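Local coordinates for protein glucosamine kinase (PDB 6HWJ) that catalyses the ATP- and magnesium-dependent phosphorylation of D-glucosamine to D-glucosamine 6-phosphate and, to a lesser extent, acts on glucose, at residues E7-A12 and G31-D36; D54-T59 and A135-A140; A97-A102 and T171-A176; A148-A153 and G175-L180. All coordinates share one frame; numbering follows the deposited sequence.

Contact 1. Residues E7-A12 and G31-D36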
loop_
_atom_site.group_PDB
_atom_site.type_symbol
_atom_site.label_atom_id
_atom_site.label_comp_id
_atom_site.label_asym_id
_atom_site.label_seq_id
_atom_site.Cartn_x
_atom_site.Cartn_y
_atom_site.Cartn_z
ATOM N N GLU A 7 7.944 -13.908 32.310
ATOM C CA GLU A 7 8.395 -13.191 33.496
ATOM C C GLU A 7 9.343 -12.057 33.135
ATOM O O GLU A 7 9.328 -11.001 33.774
ATOM C CB GLU A 7 9.095 -14.147 34.464
ATOM C CG GLU A 7 8.235 -15.263 35.014
ATOM C CD GLU A 7 9.064 -16.280 35.792
ATOM O OE1 GLU A 7 8.946 -16.329 37.037
ATOM O OE2 GLU A 7 9.851 -17.017 35.157
ATOM N N LEU A 8 10.200 -12.260 32.135
ATOM C CA LEU A 8 11.085 -11.184 31.710
ATOM C C LEU A 8 10.282 -10.011 31.157
ATOM O O LEU A 8 10.589 -8.851 31.442
ATOM C CB LEU A 8 12.082 -11.691 30.663
ATOM C CG LEU A 8 13.231 -12.572 31.163
ATOM C CD1 LEU A 8 14.006 -13.123 29.962
ATOM C CD2 LEU A 8 14.179 -11.826 32.105
ATOM N N VAL A 9 9.256 -10.289 30.349
ATOM C CA VAL A 9 8.489 -9.199 29.751
ATOM C C VAL A 9 7.647 -8.506 30.816
ATOM O O VAL A 9 7.546 -7.275 30.846
ATOM C CB VAL A 9 7.630 -9.725 28.588
ATOM C CG1 VAL A 9 6.718 -8.642 28.054
ATOM C CG2 VAL A 9 8.527 -10.244 27.458
ATOM N N ALA A 10 7.038 -9.283 31.719
ATOM C CA ALA A 10 6.254 -8.677 32.789
ATOM C C ALA A 10 7.114 -7.786 33.673
ATOM O O ALA A 10 6.625 -6.784 34.200
ATOM C CB ALA A 10 5.590 -9.767 33.641
ATOM N N ALA A 11 8.400 -8.118 33.836
ATOM C CA ALA A 11 9.272 -7.344 34.705
ATOM C C ALA A 11 9.995 -6.236 33.963
ATOM O O ALA A 11 10.721 -5.460 34.593
ATOM C CB ALA A 11 10.305 -8.257 35.383
ATOM N N ALA A 12 9.836 -6.160 32.637
ATOM C CA ALA A 12 10.599 -5.197 31.862
ATOM C C ALA A 12 9.926 -3.829 31.880
ATOM O O ALA A 12 8.711 -3.695 32.079
ATOM C CB ALA A 12 10.769 -5.679 30.428
ATOM N N GLY A 31 2.327 0.225 32.266
ATOM C CA GLY A 31 2.677 -1.124 32.632
ATOM C C GLY A 31 1.736 -1.668 33.682
ATOM O O GLY A 31 0.833 -0.970 34.162
ATOM N N PRO A 32 1.940 -2.929 34.075
ATOM C CA PRO A 32 3.022 -3.777 33.558
ATOM C C PRO A 32 2.667 -4.380 32.213
ATOM O O PRO A 32 1.485 -4.425 31.864
ATOM C CB PRO A 32 3.153 -4.860 34.629
ATOM C CG PRO A 32 1.746 -5.025 35.137
ATOM C CD PRO A 32 1.097 -3.647 35.053
ATOM N N LEU A 33 3.683 -4.815 31.463
ATOM C CA LEU A 33 3.475 -5.508 30.211
ATOM C C LEU A 33 3.069 -6.960 30.461
ATOM O O LEU A 33 3.363 -7.541 31.501
ATOM C CB LEU A 33 4.751 -5.490 29.369
ATOM C CG LEU A 33 5.408 -4.148 29.042
ATOM C CD1 LEU A 33 6.643 -4.387 28.151
ATOM C CD2 LEU A 33 4.427 -3.217 28.335
ATOM N N ARG A 34 2.395 -7.542 29.478
ATOM C CA ARG A 34 2.028 -8.951 29.517
ATOM C C ARG A 34 2.355 -9.590 28.175
ATOM O O ARG A 34 1.986 -9.062 27.120
ATOM C CB ARG A 34 0.538 -9.136 29.835
ATOM C CG ARG A 34 0.153 -10.580 30.136
ATOM C CD ARG A 34 -1.344 -10.725 30.384
ATOM N NE ARG A 34 -2.117 -10.506 29.165
ATOM C CZ ARG A 34 -3.444 -10.478 29.113
ATOM N NH1 ARG A 34 -4.058 -10.276 27.954
ATOM N NH2 ARG A 34 -4.159 -10.652 30.217
ATOM N N LEU A 35 3.025 -10.729 28.215
ATOM C CA LEU A 35 3.382 -11.459 27.012
ATOM C C LEU A 35 2.219 -12.366 26.617
ATOM O O LEU A 35 1.849 -13.272 27.368
ATOM C CB LEU A 35 4.656 -12.261 27.241
ATOM C CG LEU A 35 5.250 -13.011 26.055
ATOM C CD1 LEU A 35 5.577 -12.040 24.913
ATOM C CD2 LEU A 35 6.509 -13.761 26.495
ATOM N N ASP A 36 1.640 -12.111 25.445
ATOM C CA ASP A 36 0.519 -12.907 24.954
ATOM C C ASP A 36 0.970 -14.097 24.117
ATOM O O ASP A 36 0.287 -15.131 24.090
ATOM C CB ASP A 36 -0.425 -12.040 24.118
ATOM C CG ASP A 36 -1.350 -11.185 24.971
ATOM O OD1 ASP A 36 -1.432 -11.411 26.198
ATOM O OD2 ASP A 36 -1.997 -10.283 24.407
HETATM O O HOH W 1 6.133 -4.508 32.797
#
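V9 sits between L33 and L35 and crosses both side chains at about a right angle. One turn of the N-terminal helix is laid against the start of strand 34-42, and V9 is its main point of contact. With CG1 anti to the backbone N (chi1 174°), one methyl serves each leucine: CG1 comes to 3.9 Å from L33 CB, while CG2 lies 4.2 Å from L35 CD2. Between them V9 CB meets L35 CB directly. L33 and L35 both direct their side chains at the helix, whereas R34 between them turns away and forms a salt bridge with D36 through NE. Both leucines meet V9 through CB, and L35 adds CD2. At A10 the approach is closer still, and its CA lies 3.4 Å from L33 O in a CA-H...O contact. P32, which follows a cis peptide bond, sets its CB near A10 O.

No direct hydrogen bond joins the two segments; a water does that work. It donates to A10 O at 2.7 Å and to A12 O at 2.8 Å, and accepts from L33 N, so it joins a carbonyl near the end of the helix and one of the loop after it to the residue just before strand 34-42. V50 of strand 45-51 touches V9, L33 and L35, closing this small apolar cluster. The arrangement is a short N-terminal helix packed across the start of an antiparallel strand, V9 the chief apolar contact of this segment and W5 also on L35, away from the annotated sites of the kinase.

Contact 2. Residues D54-T59 and A135-A140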
loop_
_atom_site.group_PDB
_atom_site.type_symbol
_atom_site.label_atom_id
_atom_site.label_comp_id
_atom_site.label_asym_id
_atom_site.label_seq_id
_atom_site.Cartn_x
_atom_site.Cartn_y
_atom_site.Cartn_z
ATOM N N ASP A 54 -2.823 -0.750 28.854
ATOM C CA ASP A 54 -3.973 -0.119 28.226
ATOM C C ASP A 54 -4.598 -1.002 27.150
ATOM O O ASP A 54 -5.372 -0.506 26.330
ATOM C CB ASP A 54 -3.565 1.226 27.618
ATOM C CG ASP A 54 -2.447 1.081 26.586
ATOM O OD1 ASP A 54 -1.971 -0.061 26.384
ATOM O OD2 ASP A 54 -2.048 2.100 25.983
ATOM N N ALA A 55 -4.262 -2.290 27.128
ATOM C CA ALA A 55 -4.760 -3.281 26.172
ATOM C C ALA A 55 -4.186 -3.113 24.769
ATOM O O ALA A 55 -4.521 -3.908 23.877
ATOM C CB ALA A 55 -6.298 -3.268 26.080
ATOM N N ALA A 56 -3.330 -2.120 24.530
ATOM C CA ALA A 56 -2.675 -2.010 23.235
ATOM C C ALA A 56 -1.719 -3.182 23.021
ATOM O O ALA A 56 -1.004 -3.593 23.936
ATOM C CB ALA A 56 -1.912 -0.697 23.127
ATOM N N ARG A 57 -1.721 -3.726 21.810
ATOM C CA ARG A 57 -0.911 -4.887 21.460
ATOM C C ARG A 57 0.221 -4.476 20.539
ATOM O O ARG A 57 0.074 -3.571 19.714
ATOM C CB ARG A 57 -1.733 -5.975 20.771
ATOM C CG ARG A 57 -2.704 -6.686 21.665
ATOM C CD ARG A 57 -3.006 -8.088 21.120
ATOM N NE ARG A 57 -3.484 -8.066 19.738
ATOM C CZ ARG A 57 -3.709 -9.156 19.009
ATOM N NH1 ARG A 57 -4.138 -9.041 17.760
ATOM N NH2 ARG A 57 -3.499 -10.357 19.523
ATOM N N TRP A 58 1.351 -5.180 20.665
ATOM C CA TRP A 58 2.575 -4.798 19.989
ATOM C C TRP A 58 3.341 -6.025 19.508
ATOM O O TRP A 58 3.399 -7.037 20.203
ATOM C CB TRP A 58 3.507 -4.004 20.938
ATOM C CG TRP A 58 2.847 -2.862 21.653
ATOM C CD1 TRP A 58 2.044 -2.935 22.767
ATOM C CD2 TRP A 58 2.950 -1.480 21.320
ATOM N NE1 TRP A 58 1.652 -1.675 23.142
ATOM C CE2 TRP A 58 2.186 -0.765 22.265
ATOM C CE3 TRP A 58 3.602 -0.773 20.301
ATOM C CZ2 TRP A 58 2.051 0.627 22.222
ATOM C CZ3 TRP A 58 3.478 0.613 20.274
ATOM C CH2 TRP A 58 2.710 1.291 21.219
ATOM N N THR A 59 3.952 -5.915 18.338
ATOM C CA THR A 59 4.963 -6.870 17.890
ATOM C C THR A 59 6.302 -6.373 18.397
ATOM O O THR A 59 6.683 -5.236 18.110
ATOM C CB THR A 59 5.009 -6.999 16.371
ATOM O OG1 THR A 59 3.726 -7.392 15.888
ATOM C CG2 THR A 59 6.067 -8.035 15.929
ATOM N N ALA A 135 6.130 -5.461 11.989
ATOM C CA ALA A 135 4.953 -4.749 12.452
ATOM C C ALA A 135 5.297 -4.201 13.830
ATOM O O ALA A 135 6.183 -4.725 14.527
ATOM C CB ALA A 135 3.739 -5.667 12.500
ATOM N N VAL A 136 4.668 -3.108 14.193
ATOM C CA VAL A 136 4.890 -2.530 15.519
ATOM C C VAL A 136 3.571 -2.602 16.284
ATOM O O VAL A 136 3.352 -3.512 17.097
ATOM C CB VAL A 136 5.422 -1.095 15.412
ATOM C CG1 VAL A 136 5.584 -0.475 16.797
ATOM C CG2 VAL A 136 6.743 -1.085 14.670
ATOM N N ARG A 137 2.671 -1.670 16.008
ATOM C CA ARG A 137 1.352 -1.690 16.635
ATOM C C ARG A 137 0.472 -2.697 15.907
ATOM O O ARG A 137 0.424 -2.718 14.680
ATOM C CB ARG A 137 0.733 -0.291 16.603
ATOM C CG ARG A 137 -0.619 -0.181 17.272
ATOM C CD ARG A 137 -0.543 -0.447 18.765
ATOM N NE ARG A 137 -1.842 -0.252 19.408
ATOM C CZ ARG A 137 -2.286 0.916 19.871
ATOM N NH1 ARG A 137 -1.539 2.009 19.766
ATOM N NH2 ARG A 137 -3.481 0.988 20.439
ATOM N N LEU A 138 -0.200 -3.543 16.665
ATOM C CA LEU A 138 -1.116 -4.535 16.116
ATOM C C LEU A 138 -2.560 -4.136 16.403
ATOM O O LEU A 138 -2.836 -3.388 17.346
ATOM C CB LEU A 138 -0.855 -5.910 16.739
ATOM C CG LEU A 138 0.527 -6.521 16.459
ATOM C CD1 LEU A 138 0.748 -7.750 17.324
ATOM C CD2 LEU A 138 0.679 -6.853 14.964
ATOM N N PRO A 139 -3.513 -4.651 15.639
ATOM C CA PRO A 139 -4.924 -4.493 16.022
ATOM C C PRO A 139 -5.250 -5.300 17.269
ATOM O O PRO A 139 -4.498 -6.187 17.690
ATOM C CB PRO A 139 -5.692 -5.013 14.799
ATOM C CG PRO A 139 -4.735 -5.931 14.104
ATOM C CD PRO A 139 -3.348 -5.374 14.362
ATOM N N ALA A 140 -6.391 -4.963 17.880
ATOM C CA ALA A 140 -6.914 -5.775 18.969
ATOM C C ALA A 140 -7.153 -7.205 18.488
ATOM O O ALA A 140 -7.294 -7.472 17.297
ATOM C CB ALA A 140 -8.218 -5.180 19.505
HETATM O O HOH W 2 8.395 -4.212 16.326
#
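R57 reaches across to P139 and grips its carbonyl side-on, NE at 3.0 Å and NH1 at 2.9 Å from P139 O, which lies in the guanidinium plane. The same NH1 makes a salt bridge with E174, so the guanidinium is held from two directions and its rotation is fixed. The backbones beside it run antiparallel. L138 N donates to R57 O in an almost straight bond (175°), from above the carbonyl plane, and T59 N donates to V136 O at 2.8 Å, within that carbonyl's plane. W58 and R137 are the non-hydrogen-bonded pair between these bonds.

The packing is tightest at T59. Its OG1, anti to the carbonyl carbon (chi1 -58°), is turned into the fork of L138, 3.2 Å from CD2 and 3.3 Å from CD1. The hydroxyl is buried there with no polar partner in the model.

The other end is looser. R137 is exposed and poorly ordered, though its aliphatic part has a place: CD stands over the six-membered ring of W58, 4.2 Å from the centroid and almost on the normal, a CH-pi contact. The guanidinium beyond gives at most a weak, long cation-pi attraction, and lays one face on A56 CB. V136 CG1 meets the edge of the same indole, whose NE1 is hydrogen-bonded to S52.

Strand 57-65 thus lies between strand 45-51 and the short, weakly bonded strand 137-138, with V47 touching T59 and V49 touching L138. L181 of strand 179-186 packs on both T59 and L138.

Contact 3. Residues A97-A102 and T171-A176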
loop_
_atom_site.group_PDB
_atom_site.type_symbol
_atom_site.label_atom_id
_atom_site.label_comp_id
_atom_site.label_asym_id
_atom_site.label_seq_id
_atom_site.Cartn_x
_atom_site.Cartn_y
_atom_site.Cartn_z
ATOM N N ALA A 97 0.482 -20.655 17.945
ATOM C CA ALA A 97 -0.030 -19.299 17.813
ATOM C C ALA A 97 0.478 -18.611 16.549
ATOM O O ALA A 97 -0.107 -17.612 16.124
ATOM C CB ALA A 97 0.373 -18.472 19.031
ATOM N N PHE A 98 1.553 -19.119 15.946
ATOM C CA PHE A 98 2.227 -18.435 14.859
ATOM C C PHE A 98 2.162 -19.277 13.596
ATOM O O PHE A 98 2.101 -20.503 13.653
ATOM C CB PHE A 98 3.689 -18.150 15.185
ATOM C CG PHE A 98 3.895 -17.286 16.409
ATOM C CD1 PHE A 98 4.059 -17.858 17.661
ATOM C CD2 PHE A 98 3.955 -15.913 16.290
ATOM C CE1 PHE A 98 4.265 -17.064 18.780
ATOM C CE2 PHE A 98 4.170 -15.113 17.407
ATOM C CZ PHE A 98 4.315 -15.689 18.649
ATOM N N VAL A 99 2.190 -18.598 12.454
ATOM C CA VAL A 99 2.384 -19.228 11.155
ATOM C C VAL A 99 3.617 -18.591 10.528
ATOM O O VAL A 99 3.650 -17.374 10.318
ATOM C CB VAL A 99 1.158 -19.062 10.254
ATOM C CG1 VAL A 99 1.473 -19.531 8.828
ATOM C CG2 VAL A 99 -0.004 -19.863 10.805
ATOM N N LEU A 100 4.630 -19.409 10.256
ATOM C CA LEU A 100 5.845 -18.997 9.554
ATOM C C LEU A 100 5.756 -19.579 8.149
ATOM O O LEU A 100 5.811 -20.801 7.978
ATOM C CB LEU A 100 7.091 -19.513 10.262
ATOM C CG LEU A 100 7.996 -18.552 11.013
ATOM C CD1 LEU A 100 9.235 -19.297 11.515
ATOM C CD2 LEU A 100 8.403 -17.373 10.159
ATOM N N GLU A 101 5.619 -18.723 7.142
ATOM C CA GLU A 101 5.540 -19.185 5.760
ATOM C C GLU A 101 6.812 -18.759 5.033
ATOM O O GLU A 101 7.105 -17.562 4.930
ATOM C CB GLU A 101 4.300 -18.635 5.057
ATOM C CG GLU A 101 4.106 -19.189 3.649
ATOM C CD GLU A 101 2.720 -18.901 3.080
ATOM O OE1 GLU A 101 1.982 -18.079 3.666
ATOM O OE2 GLU A 101 2.372 -19.507 2.044
ATOM N N ALA A 102 7.550 -19.737 4.532
ATOM C CA ALA A 102 8.762 -19.494 3.756
ATOM C C ALA A 102 8.477 -19.684 2.274
ATOM O O ALA A 102 7.655 -20.516 1.890
ATOM C CB ALA A 102 9.881 -20.434 4.201
ATOM N N THR A 171 3.032 -14.566 10.733
ATOM C CA THR A 171 1.705 -14.115 11.119
ATOM C C THR A 171 1.260 -14.802 12.402
ATOM O O THR A 171 1.766 -15.866 12.781
ATOM C CB THR A 171 0.668 -14.385 10.011
ATOM O OG1 THR A 171 0.618 -15.794 9.750
ATOM C CG2 THR A 171 1.042 -13.633 8.742
ATOM N N LEU A 172 0.308 -14.164 13.066
ATOM C CA LEU A 172 -0.322 -14.677 14.260
ATOM C C LEU A 172 -1.672 -15.246 13.846
ATOM O O LEU A 172 -2.469 -14.545 13.221
ATOM C CB LEU A 172 -0.484 -13.565 15.294
ATOM C CG LEU A 172 -0.962 -13.923 16.707
ATOM C CD1 LEU A 172 0.114 -14.599 17.520
ATOM C CD2 LEU A 172 -1.432 -12.643 17.391
ATOM N N ALA A 173 -1.907 -16.509 14.163
ATOM C CA ALA A 173 -3.100 -17.215 13.699
ATOM C C ALA A 173 -4.274 -16.808 14.583
ATOM O O ALA A 173 -4.455 -17.341 15.675
ATOM C CB ALA A 173 -2.887 -18.728 13.733
ATOM N N GLU A 174 -5.061 -15.856 14.110
ATOM C CA GLU A 174 -6.234 -15.390 14.840
ATOM C C GLU A 174 -7.064 -14.517 13.910
ATOM O O GLU A 174 -6.575 -14.025 12.890
ATOM C CB GLU A 174 -5.846 -14.610 16.100
ATOM C CG GLU A 174 -5.084 -13.319 15.796
ATOM C CD GLU A 174 -5.030 -12.380 16.984
ATOM O OE1 GLU A 174 -4.528 -12.801 18.059
ATOM O OE2 GLU A 174 -5.522 -11.235 16.849
ATOM N N GLY A 175 -8.327 -14.326 14.282
ATOM C CA GLY A 175 -9.198 -13.449 13.530
ATOM C C GLY A 175 -9.564 -14.018 12.169
ATOM O O GLY A 175 -9.298 -15.171 11.843
ATOM N N ALA A 176 -10.204 -13.165 11.371
ATOM C CA ALA A 176 -10.554 -13.547 10.009
ATOM C C ALA A 176 -9.298 -13.768 9.177
ATOM O O ALA A 176 -9.197 -14.747 8.428
ATOM C CB ALA A 176 -11.431 -12.471 9.367
HETATM O O HOH W 3 2.499 -16.310 7.790
#
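V99 and T171 form a hydrogen-bonded pair of an antiparallel sheet in which strand 98-102 is the outermost strand and strand 166-172 its neighbour. V99 N donates to T171 O at 2.8 Å and T171 N returns a bond to V99 O; beyond them A173 N reaches A97 O, past the end of the strand. F98 and L172 are the non-hydrogen-bonded pair between these rungs.

L172 can be followed outward. Its CB lies 4.1 Å from A97 O, and CG, anti to the backbone N (chi1 -172°), comes to 3.8 Å from the same oxygen. At the tip CD1 closes to 3.3 Å from A97 O and rests over one face of the F98 ring, offset toward the rim near CE2. The other methyl, CD2, packs on the guanidinium of R57. L181 of strand 179-186 and A37 of strand 34-42 also touch both F98 and L172, which puts this face of the sheet in the interior.

On the other face V99 is exposed but T171 is buried against A149 and P178. The two lie side by side, T171 OG1 3.4 Å from V99 CB, and one water, 2.8 Å from T171 OG1, bridges it to V99 O.

Contact 4. Residues A148-A153 and G175-L180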
loop_
_atom_site.group_PDB
_atom_site.type_symbol
_atom_site.label_atom_id
_atom_site.label_comp_id
_atom_site.label_asym_id
_atom_site.label_seq_id
_atom_site.Cartn_x
_atom_site.Cartn_y
_atom_site.Cartn_z
ATOM N N ALA A 148 -1.367 -7.000 4.342
ATOM C CA ALA A 148 -0.188 -7.169 3.493
ATOM C C ALA A 148 0.266 -8.627 3.412
ATOM O O ALA A 148 0.712 -9.085 2.361
ATOM C CB ALA A 148 0.950 -6.277 3.994
ATOM N N ALA A 149 0.156 -9.377 4.511
ATOM C CA ALA A 149 0.574 -10.775 4.483
ATOM C C ALA A 149 -0.318 -11.609 3.562
ATOM O O ALA A 149 0.164 -12.515 2.861
ATOM C CB ALA A 149 0.541 -11.372 5.890
ATOM N N GLN A 150 -1.618 -11.342 3.570
ATOM C CA GLN A 150 -2.527 -12.083 2.695
ATOM C C GLN A 150 -2.324 -11.687 1.236
ATOM O O GLN A 150 -2.429 -12.525 0.342
ATOM C CB GLN A 150 -3.975 -11.854 3.114
ATOM C CG GLN A 150 -4.354 -12.535 4.421
ATOM C CD GLN A 150 -3.654 -11.936 5.627
ATOM O OE1 GLN A 150 -3.567 -10.716 5.766
ATOM N NE2 GLN A 150 -3.141 -12.798 6.505
ATOM N N ARG A 151 -2.048 -10.408 0.980
ATOM C CA ARG A 151 -1.801 -9.967 -0.390
ATOM C C ARG A 151 -0.520 -10.578 -0.946
ATOM O O ARG A 151 -0.518 -11.145 -2.046
ATOM C CB ARG A 151 -1.721 -8.438 -0.442
ATOM C CG ARG A 151 -2.997 -7.735 0.032
ATOM C CD ARG A 151 -4.167 -7.913 -0.897
ATOM N NE ARG A 151 -5.378 -7.327 -0.315
ATOM C CZ ARG A 151 -6.120 -7.903 0.632
ATOM N NH1 ARG A 151 -5.813 -9.092 1.101
ATOM N NH2 ARG A 151 -7.176 -7.285 1.107
ATOM N N ILE A 152 0.583 -10.474 -0.195
ATOM C CA ILE A 152 1.863 -10.970 -0.686
ATOM C C ILE A 152 1.807 -12.473 -0.911
ATOM O O ILE A 152 2.262 -12.982 -1.942
ATOM C CB ILE A 152 2.996 -10.575 0.288
ATOM C CG1 ILE A 152 3.193 -9.054 0.261
ATOM C CG2 ILE A 152 4.294 -11.276 -0.115
ATOM C CD1 ILE A 152 4.072 -8.501 1.369
ATOM N N ALA A 153 1.247 -13.213 0.058
ATOM C CA ALA A 153 1.138 -14.663 -0.099
ATOM C C ALA A 153 0.274 -15.039 -1.300
ATOM O O ALA A 153 0.632 -15.932 -2.083
ATOM C CB ALA A 153 0.580 -15.289 1.183
ATOM N N GLY A 175 -8.327 -14.326 14.282
ATOM C CA GLY A 175 -9.198 -13.449 13.530
ATOM C C GLY A 175 -9.564 -14.018 12.169
ATOM O O GLY A 175 -9.298 -15.171 11.843
ATOM N N ALA A 176 -10.204 -13.165 11.371
ATOM C CA ALA A 176 -10.554 -13.547 10.009
ATOM C C ALA A 176 -9.298 -13.768 9.177
ATOM O O ALA A 176 -9.197 -14.747 8.428
ATOM C CB ALA A 176 -11.431 -12.471 9.367
ATOM N N GLN A 177 -8.335 -12.858 9.291
ATOM C CA GLN A 177 -7.071 -12.922 8.577
ATOM C C GLN A 177 -5.915 -13.062 9.564
ATOM O O GLN A 177 -5.904 -12.394 10.601
ATOM C CB GLN A 177 -6.855 -11.660 7.730
ATOM C CG GLN A 177 -7.451 -11.723 6.337
ATOM C CD GLN A 177 -8.958 -11.881 6.354
ATOM O OE1 GLN A 177 -9.477 -12.988 6.503
ATOM N NE2 GLN A 177 -9.671 -10.768 6.196
ATOM N N PRO A 178 -4.949 -13.928 9.290
ATOM C CA PRO A 178 -3.733 -13.934 10.112
ATOM C C PRO A 178 -3.161 -12.528 10.229
ATOM O O PRO A 178 -3.160 -11.757 9.270
ATOM C CB PRO A 178 -2.797 -14.876 9.353
ATOM C CG PRO A 178 -3.730 -15.824 8.659
ATOM C CD PRO A 178 -4.932 -14.999 8.273
ATOM N N VAL A 179 -2.727 -12.191 11.429
ATOM C CA VAL A 179 -2.223 -10.864 11.751
ATOM C C VAL A 179 -0.744 -10.810 11.391
ATOM O O VAL A 179 0.041 -11.635 11.859
ATOM C CB VAL A 179 -2.432 -10.554 13.249
ATOM C CG1 VAL A 179 -1.714 -9.268 13.647
ATOM C CG2 VAL A 179 -3.920 -10.473 13.565
ATOM N N LEU A 180 -0.364 -9.825 10.588
ATOM C CA LEU A 180 1.016 -9.688 10.153
ATOM C C LEU A 180 1.894 -9.216 11.298
ATOM O O LEU A 180 1.607 -8.198 11.937
ATOM C CB LEU A 180 1.109 -8.697 9.000
ATOM C CG LEU A 180 2.508 -8.250 8.561
ATOM C CD1 LEU A 180 3.313 -9.404 7.978
ATOM C CD2 LEU A 180 2.421 -7.131 7.540
#
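Q150 leaves the helix with CG anti to its carbonyl carbon (chi1 -71°) and then bends at chi2 (68°), which brings CD to the loop ahead of strand 179-186, beside P178 O. L180 takes the other course, CG anti to the backbone N, and its two methyls arrive under the first turn of the helix.

From the bend of Q150 the amide meets P178. NE2 donates to P178 O at 3.0 Å, the one hydrogen bond between the segments, and it is far from straight: the N-H...O angle is 138°, with the acceptor tilted out of the amide plane. The same nitrogen lies against the proline ring, 3.3 Å from P178 CD, while it donates to the carbonyl oxygen. Farther back, Q150 CG touches Q177 CG at 3.7 Å, where the two glutamines cross obliquely by their aliphatic parts.

The apolar half belongs to L180, which forks beneath two alanines. CD1 is 4.0 Å from A149 CB and CD2 3.9 Å from A148 CB. Two such small residues side by side are consistent with the close approach of the helix, A149 CA being 5.8 Å from L180 CA.

A148 also touches F318 and D319, and D319 binds the second magnesium ion. R151 donates through NE to V297 O. Helix 148-157 thus lies on the sheet where strands 166-172 and 179-186 run side by side, A149 and P178 both touching T171 of the first, and V179 bonded through its backbone to L172.

In the fold
All four contacts are partly buried. Contact 1 is the outlying surface one, about 33 Å between its centre and that of the chain, with three of seven touching residues exposed; contact 4 lies nearest the middle, with none exposed. Contacts 1 and 2 reach the same five-stranded sheet; contacts 3 and 4 share the six-stranded one, their segments overlapping at G175 and A176. The R57-E174 salt bridge ties contact 2 to contact 3, and V179 and L180 pack contact 4 on contact 2. Chemistry changes with place: water and apolar groups in contact 1, a guanidinium grip in contact 2, regular sheet bonding in contact 3, one bent amide bond to P178 beside an L180-alanine contact in contact 4.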